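Local coordinates for protein RNA polymerase II subunit B1 CTD phosphatase RTR1 (Saccharomyces cerevisiae, PDB 5C2Y) that removes phosphate from serines in the C-terminal repeats of the largest RNA polymerase II subunit and so regulates the polymerase as its phosphorylation pattern changes during transcription, at residues Lys159-Phe163 with Glu164-Arg168; Lys54-Gly57 with Arg58-Pro62. All blocks are in the same frame, centred on the assembly; numbering follows the deposited sequence.

Interaction 1 (Lys159-Phe163 with Glu164-Arg168); sequences KVTLF and EELLR. With SO4 (sulfate ion), chain D.
Leu-162 stands at the N-cap of helix 163-170, and its backbone meets Glu-165 at both polar ends. Its carbonyl takes the backbone N-H of Glu-165, with 2.9 Å from Glu-165 N to Leu-162 O and the donor lying well above the carbonyl plane. In the reverse direction, OE1 of Glu-165 accepts a weak bond from the N-H of Leu-162. The Glu-165 carboxylate thus weakly caps that N-H, while the leucine, having no polar side chain, supplies only its backbone carbonyl. Further in, Leu-167 N to Phe-163 O, 3.1 Å, is a nearly straight helical bond lying in the carbonyl plane.

Charge comes next. The other carboxylate oxygen of Glu-165 is salt-bridged to Lys-54, while Glu-164 OE1 bonds to the hydroxyl of Tyr-80. The chain of Glu-164 bends at chi2 (-84°), folding its carboxylate back so that OE2 sits 3.2 Å from CB of Leu-162. Lys-159 NZ reaches O2 of the sulfate, 3.3 Å away, in a weak bond.

Among apolar groups, the branch of Leu-167 lies over one face of the Phe-163 ring: its CG is 4.2 Å from the ring centroid, close to the normal, in a CH-pi contact. Separately, nearer the loop, CG2 of Thr-161 touches CD2 of Leu-166 at 4.1 Å.

The loop after helix 151-157 thus turns into helix 163-170 between two other helices: Leu-162 and Glu-165 lean on helix 50-56, whereas Phe-163, Leu-166 and Leu-167 meet helix 119-129, which carries the zinc ligand His-121.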
ATOM      1  N   LYS A 159      10.023   3.663   7.984  1.00 41.10           N
ATOM      2  CA  LYS A 159       9.973   2.217   8.162  1.00 39.97           C
ATOM      3  C   LYS A 159       8.536   1.754   8.308  1.00 39.30           C
ATOM      4  O   LYS A 159       7.748   2.352   9.056  1.00 35.46           O
ATOM      5  CB  LYS A 159      10.780   1.790   9.394  1.00 43.30           C
ATOM      6  CG  LYS A 159      10.797   0.295   9.662  1.00 37.74           C
ATOM      7  CD  LYS A 159      11.931  -0.085  10.610  1.00 33.32           C
ATOM      8  CE  LYS A 159      12.057  -1.596  10.702  1.00 32.35           C
ATOM      9  NZ  LYS A 159      13.381  -2.075  10.228  1.00 42.36           N
ATOM     10  N   VAL A 160       8.211   0.697   7.567  1.00 34.56           N
ATOM     11  CA  VAL A 160       6.935   0.022   7.668  1.00 30.58           C
ATOM     12  C   VAL A 160       7.244  -1.447   7.857  1.00 32.43           C
ATOM     13  O   VAL A 160       8.089  -1.984   7.154  1.00 38.18           O
ATOM     14  CB  VAL A 160       6.056   0.235   6.412  1.00 31.50           C
ATOM     15  CG1 VAL A 160       4.748  -0.469   6.563  1.00 31.37           C
ATOM     16  CG2 VAL A 160       5.784   1.708   6.195  1.00 33.22           C
ATOM     17  N   THR A 161       6.601  -2.079   8.832  1.00 28.72           N
ATOM     18  CA  THR A 161       6.725  -3.515   9.046  1.00 29.04           C
ATOM     19  C   THR A 161       5.483  -4.206   8.500  1.00 33.10           C
ATOM     20  O   THR A 161       4.364  -3.841   8.858  1.00 38.39           O
ATOM     21  CB  THR A 161       6.870  -3.874  10.546  1.00 29.06           C
ATOM     22  OG1 THR A 161       8.115  -3.385  11.062  1.00 26.53           O
ATOM     23  CG2 THR A 161       6.803  -5.360  10.737  1.00 26.12           C
ATOM     24  N   LEU A 162       5.654  -5.201   7.642  1.00 30.62           N
ATOM     25  CA  LEU A 162       4.490  -5.873   7.083  1.00 32.21           C
ATOM     26  C   LEU A 162       3.970  -6.906   8.063  1.00 30.10           C
ATOM     27  O   LEU A 162       4.734  -7.463   8.844  1.00 30.63           O
ATOM     28  CB  LEU A 162       4.819  -6.540   5.743  1.00 35.13           C
ATOM     29  CG  LEU A 162       5.372  -5.630   4.653  1.00 30.36           C
ATOM     30  CD1 LEU A 162       5.195  -6.293   3.311  1.00 30.79           C
ATOM     31  CD2 LEU A 162       4.683  -4.280   4.692  1.00 29.94           C
ATOM     32  N   PHE A 163       2.668  -7.165   8.015  1.00 30.77           N
ATOM     33  CA  PHE A 163       2.062  -8.098   8.948  1.00 28.38           C
ATOM     34  C   PHE A 163       2.725  -9.438   8.760  1.00 30.43           C
ATOM     35  O   PHE A 163       3.087 -10.110   9.731  1.00 35.65           O
ATOM     36  CB  PHE A 163       0.556  -8.188   8.734  1.00 25.64           C
ATOM     37  CG  PHE A 163      -0.144  -9.114   9.684  1.00 26.05           C
ATOM     38  CD1 PHE A 163       0.252  -9.216  10.999  1.00 28.97           C
ATOM     39  CD2 PHE A 163      -1.231  -9.863   9.265  1.00 28.10           C
ATOM     40  CE1 PHE A 163      -0.414 -10.068  11.867  1.00 28.31           C
ATOM     41  CE2 PHE A 163      -1.895 -10.707  10.128  1.00 22.78           C
ATOM     42  CZ  PHE A 163      -1.488 -10.808  11.423  1.00 23.71           C
ATOM     43  N   GLU A 164       2.940  -9.805   7.505  1.00 28.42           N
ATOM     44  CA  GLU A 164       3.464 -11.127   7.222  1.00 29.91           C
ATOM     45  C   GLU A 164       4.944 -11.231   7.592  1.00 30.94           C
ATOM     46  O   GLU A 164       5.483 -12.321   7.639  1.00 35.73           O
ATOM     47  CB  GLU A 164       3.217 -11.507   5.750  1.00 33.18           C
ATOM     48  CG  GLU A 164       3.689 -10.502   4.724  1.00 36.49           C
ATOM     49  CD  GLU A 164       2.705  -9.365   4.456  1.00 33.49           C
ATOM     50  OE1 GLU A 164       2.245  -9.231   3.297  1.00 30.06           O
ATOM     51  OE2 GLU A 164       2.427  -8.585   5.395  1.00 34.99           O
ATOM     52  N   GLU A 165       5.592 -10.111   7.902  1.00 34.45           N
ATOM     53  CA  GLU A 165       6.936 -10.159   8.474  1.00 29.01           C
ATOM     54  C   GLU A 165       6.872 -10.593   9.927  1.00 34.22           C
ATOM     55  O   GLU A 165       7.763 -11.277  10.413  1.00 38.28           O
ATOM     56  CB  GLU A 165       7.641  -8.806   8.386  1.00 29.72           C
ATOM     57  CG  GLU A 165       7.920  -8.331   6.982  1.00 32.74           C
ATOM     58  CD  GLU A 165       8.681  -6.999   6.932  1.00 35.88           C
ATOM     59  OE1 GLU A 165       8.691  -6.266   7.935  1.00 34.01           O
ATOM     60  OE2 GLU A 165       9.258  -6.677   5.870  1.00 41.28           O
ATOM     61  N   LEU A 166       5.828 -10.184  10.640  1.00 32.49           N
ATOM     62  CA  LEU A 166       5.706 -10.593  12.034  1.00 31.62           C
ATOM     63  C   LEU A 166       5.290 -12.062  12.144  1.00 31.94           C
ATOM     64  O   LEU A 166       5.826 -12.806  12.950  1.00 37.50           O
ATOM     65  CB  LEU A 166       4.716  -9.699  12.788  1.00 30.84           C
ATOM     66  CG  LEU A 166       5.188  -8.279  13.136  1.00 33.08           C
ATOM     67  CD1 LEU A 166       4.249  -7.674  14.153  1.00 31.59           C
ATOM     68  CD2 LEU A 166       6.635  -8.201  13.626  1.00 30.52           C
ATOM     69  N   LEU A 167       4.328 -12.479  11.334  1.00 33.26           N
ATOM     70  CA  LEU A 167       3.940 -13.878  11.289  1.00 31.41           C
ATOM     71  C   LEU A 167       5.128 -14.813  11.094  1.00 36.39           C
ATOM     72  O   LEU A 167       5.311 -15.766  11.851  1.00 34.02           O
ATOM     73  CB  LEU A 167       2.938 -14.094  10.165  1.00 30.91           C
ATOM     74  CG  LEU A 167       1.631 -13.343  10.358  1.00 30.00           C
ATOM     75  CD1 LEU A 167       0.644 -13.867   9.353  1.00 32.76           C
ATOM     76  CD2 LEU A 167       1.114 -13.522  11.784  1.00 25.06           C
ATOM     77  N   ARG A 168       5.922 -14.534  10.060  1.00 37.77           N
ATOM     78  CA  ARG A 168       7.156 -15.274   9.777  1.00 37.03           C
ATOM     79  C   ARG A 168       8.077 -15.379  10.978  1.00 41.56           C
ATOM     80  O   ARG A 168       8.487 -16.472  11.357  1.00 42.25           O
ATOM     81  CB  ARG A 168       7.929 -14.616   8.639  1.00 33.06           C
ATOM     82  CG  ARG A 168       7.500 -15.101   7.298  1.00 38.49           C
ATOM     83  CD  ARG A 168       8.503 -14.764   6.232  1.00 38.30           C
ATOM     84  NE  ARG A 168       8.580 -13.334   6.024  1.00 33.54           N
ATOM     85  CZ  ARG A 168       7.864 -12.689   5.117  1.00 33.84           C
ATOM     86  NH1 ARG A 168       7.018 -13.358   4.342  1.00 34.70           N
ATOM     87  NH2 ARG A 168       7.996 -11.378   4.989  1.00 34.33           N
TER
HETATM   88  S   SO4 D 302      13.523  -3.004   6.226  0.67 53.66           S
HETATM   89  O1  SO4 D 302      13.508  -4.468   6.236  0.67 49.06           O
HETATM   90  O2  SO4 D 302      12.454  -2.497   7.081  0.67 43.35           O
HETATM   91  O3  SO4 D 302      13.346  -2.548   4.848  0.67 54.07           O
HETATM   92  O4  SO4 D 302      14.805  -2.503   6.713  0.67 51.25           O

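Interaction 2 (Lys54-Gly57 with Arg58-Pro62); sequences KYLG and RFLTP. With SO4 (sulfate ion), chain D.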
ATOM      1  N   LYS A  54       6.976  -1.768   1.057  1.00 28.14           N
ATOM      2  CA  LYS A  54       7.617  -1.121   2.192  1.00 25.55           C
ATOM      3  C   LYS A  54       8.251   0.193   1.786  1.00 30.63           C
ATOM      4  O   LYS A  54       8.134   1.201   2.486  1.00 33.04           O
ATOM      5  CB  LYS A  54       8.679  -2.036   2.801  1.00 28.55           C
ATOM      6  CG  LYS A  54       8.155  -3.025   3.833  1.00 32.21           C
ATOM      7  CD  LYS A  54       8.953  -4.324   3.832  1.00 31.19           C
ATOM      8  CE  LYS A  54      10.385  -4.149   4.319  1.00 31.68           C
ATOM      9  NZ  LYS A  54      10.465  -3.913   5.779  1.00 36.38           N
ATOM     10  N   TYR A  55       8.952   0.175   0.658  1.00 31.13           N
ATOM     11  CA  TYR A  55       9.597   1.381   0.161  1.00 33.47           C
ATOM     12  C   TYR A  55       8.560   2.471  -0.049  1.00 33.31           C
ATOM     13  O   TYR A  55       8.782   3.644   0.251  1.00 33.36           O
ATOM     14  CB  TYR A  55      10.336   1.088  -1.149  1.00 36.20           C
ATOM     15  CG  TYR A  55      10.743   2.314  -1.936  1.00 33.68           C
ATOM     16  CD1 TYR A  55      11.773   3.127  -1.493  1.00 36.04           C
ATOM     17  CD2 TYR A  55      10.102   2.653  -3.122  1.00 31.23           C
ATOM     18  CE1 TYR A  55      12.146   4.250  -2.196  1.00 34.66           C
ATOM     19  CE2 TYR A  55      10.480   3.776  -3.837  1.00 29.52           C
ATOM     20  CZ  TYR A  55      11.506   4.565  -3.369  1.00 33.20           C
ATOM     21  OH  TYR A  55      11.901   5.685  -4.066  1.00 38.65           O
ATOM     22  N   LEU A  56       7.421   2.037  -0.564  1.00 30.43           N
ATOM     23  CA  LEU A  56       6.304   2.881  -0.948  1.00 26.86           C
ATOM     24  C   LEU A  56       5.768   3.747   0.189  1.00 30.66           C
ATOM     25  O   LEU A  56       5.304   4.867  -0.034  1.00 31.99           O
ATOM     26  CB  LEU A  56       5.215   1.969  -1.464  1.00 31.30           C
ATOM     27  CG  LEU A  56       4.117   2.397  -2.390  1.00 34.78           C
ATOM     28  CD1 LEU A  56       4.656   2.419  -3.793  1.00 30.30           C
ATOM     29  CD2 LEU A  56       3.029   1.356  -2.231  1.00 33.11           C
ATOM     30  N   GLY A  57       5.823   3.217   1.409  1.00 30.02           N
ATOM     31  CA  GLY A  57       5.381   3.938   2.592  1.00 30.43           C
ATOM     32  C   GLY A  57       5.840   5.385   2.773  1.00 31.06           C
ATOM     33  O   GLY A  57       5.100   6.189   3.356  1.00 31.90           O
ATOM     34  N   ARG A  58       7.044   5.718   2.294  1.00 29.25           N
ATOM     35  CA  ARG A  58       7.557   7.097   2.321  1.00 30.86           C
ATOM     36  C   ARG A  58       6.586   8.102   1.745  1.00 33.81           C
ATOM     37  O   ARG A  58       6.577   9.270   2.150  1.00 37.35           O
ATOM     38  CB  ARG A  58       8.846   7.245   1.512  1.00 33.08           C
ATOM     39  CG  ARG A  58       9.939   6.345   1.893  1.00 35.96           C
ATOM     40  CD  ARG A  58      10.732   5.987   0.691  1.00 35.35           C
ATOM     41  NE  ARG A  58      11.771   5.060   1.082  1.00 40.38           N
ATOM     42  CZ  ARG A  58      12.997   5.439   1.404  1.00 53.70           C
ATOM     43  NH1 ARG A  58      13.330   6.728   1.355  1.00 56.44           N
ATOM     44  NH2 ARG A  58      13.893   4.529   1.754  1.00 60.00           N
ATOM     45  N   PHE A  59       5.806   7.639   0.769  1.00 30.67           N
ATOM     46  CA  PHE A  59       5.074   8.510  -0.138  1.00 29.97           C
ATOM     47  C   PHE A  59       3.610   8.627   0.203  1.00 27.48           C
ATOM     48  O   PHE A  59       2.908   9.436  -0.397  1.00 30.60           O
ATOM     49  CB  PHE A  59       5.199   7.993  -1.576  1.00 30.86           C
ATOM     50  CG  PHE A  59       6.616   7.907  -2.078  1.00 34.25           C
ATOM     51  CD1 PHE A  59       7.329   9.056  -2.401  1.00 34.47           C
ATOM     52  CD2 PHE A  59       7.225   6.681  -2.257  1.00 30.12           C
ATOM     53  CE1 PHE A  59       8.621   8.973  -2.877  1.00 31.83           C
ATOM     54  CE2 PHE A  59       8.512   6.597  -2.731  1.00 30.14           C
ATOM     55  CZ  PHE A  59       9.211   7.739  -3.038  1.00 31.05           C
ATOM     56  N   LEU A  60       3.147   7.809   1.146  1.00 31.02           N
ATOM     57  CA  LEU A  60       1.719   7.698   1.445  1.00 25.12           C
ATOM     58  C   LEU A  60       1.341   8.123   2.851  1.00 27.55           C
ATOM     59  O   LEU A  60       2.120   8.012   3.794  1.00 30.26           O
ATOM     60  CB  LEU A  60       1.243   6.264   1.239  1.00 24.85           C
ATOM     61  CG  LEU A  60       1.555   5.684  -0.134  1.00 25.53           C
ATOM     62  CD1 LEU A  60       0.952   4.310  -0.248  1.00 24.11           C
ATOM     63  CD2 LEU A  60       1.017   6.606  -1.203  1.00 25.89           C
ATOM     64  N   THR A  61       0.119   8.615   2.966  1.00 30.56           N
ATOM     65  CA  THR A  61      -0.519   8.841   4.243  1.00 27.98           C
ATOM     66  C   THR A  61      -1.623   7.787   4.353  1.00 31.45           C
ATOM     67  O   THR A  61      -2.029   7.217   3.332  1.00 28.01           O
ATOM     68  CB  THR A  61      -1.096  10.254   4.330  1.00 29.30           C
ATOM     69  OG1 THR A  61      -2.029  10.436   3.259  1.00 31.88           O
ATOM     70  CG2 THR A  61       0.012  11.299   4.209  1.00 27.22           C
ATOM     71  N   PRO A  62      -2.097   7.504   5.584  1.00 30.58           N
ATOM     72  CA  PRO A  62      -3.218   6.580   5.749  1.00 30.31           C
ATOM     73  C   PRO A  62      -4.391   6.884   4.817  1.00 29.23           C
ATOM     74  O   PRO A  62      -5.028   5.963   4.290  1.00 25.12           O
ATOM     75  CB  PRO A  62      -3.597   6.792   7.211  1.00 27.10           C
ATOM     76  CG  PRO A  62      -2.312   7.029   7.844  1.00 26.15           C
ATOM     77  CD  PRO A  62      -1.572   7.920   6.895  1.00 27.04           C
TER
HETATM   78  S   SO4 D 302      13.523  -3.004   6.226  0.67 53.66           S
HETATM   79  O1  SO4 D 302      13.508  -4.468   6.236  0.67 49.06           O
HETATM   80  O2  SO4 D 302      12.454  -2.497   7.081  0.67 43.35           O
HETATM   81  O3  SO4 D 302      13.346  -2.548   4.848  0.67 54.07           O
HETATM   82  O4  SO4 D 302      14.805  -2.503   6.713  0.67 51.25           O
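Tyr-55 brings its ring face toward the edge of Phe-59, one turn on, in an offset edge-to-face pair with centroids 5.4 Å apart and planes at 74°. Atom CE2 of Phe-59 comes 3.6 Å from CE2 of Tyr-55. With CG anti to the backbone N (chi1 165°), the tyrosine also extends past Arg-58, whose NE lies 3.2 Å from its CD1; ring and guanidinium are inclined at 43°, CE1 lying over one guanidinium face, an oblique approach and not a flat stack. A separate apolar touch, Leu-56 CD2 to Leu-60 CD1 at 4.1 Å, continues the turn.

Backbone bonds between residues three apart carry the chain onward. Phe-59 N to Leu-56 O, 2.9 Å, is the firm one; Arg-58 N to Tyr-55 O and Leu-60 N to Gly-57 O are weak.

Lys-54 NZ, salt-bridged to Glu-165, also gives a 2.8 Å bond to O2 of a sulfate probably from the crystallisation liquor. Replacing Tyr-55 by an alanine would probably leave the Phe-59 edge without its aromatic partner and the Arg-58 side chain freer to turn.

Chemically, Tyr-55 lies against a guanidinium whose charge is met by Asp-155; backbone bonds, aromatic packing and ion pair probably together hold this turn.

How the interactions relate
Following the chain from the N terminus, interaction 2 comes first, turning the end of helix 50-56 toward helix 62-74. The zinc-binding residues lie between the two contacts in sequence, and interaction 1 follows, leading from helix 151-157 into helix 163-170. Each closes its own short turn, so they stand in series, neither nested nor crossing. In space they touch: besides the salt bridge of Lys-54, its CG packs on Leu-162 CD2, and Val-160 approaches Gly-57. The same sulfate is bonded by Lys-54 and weakly by Lys-159. Together they join helix 163-170, the last but one in the chain, to helix 50-56.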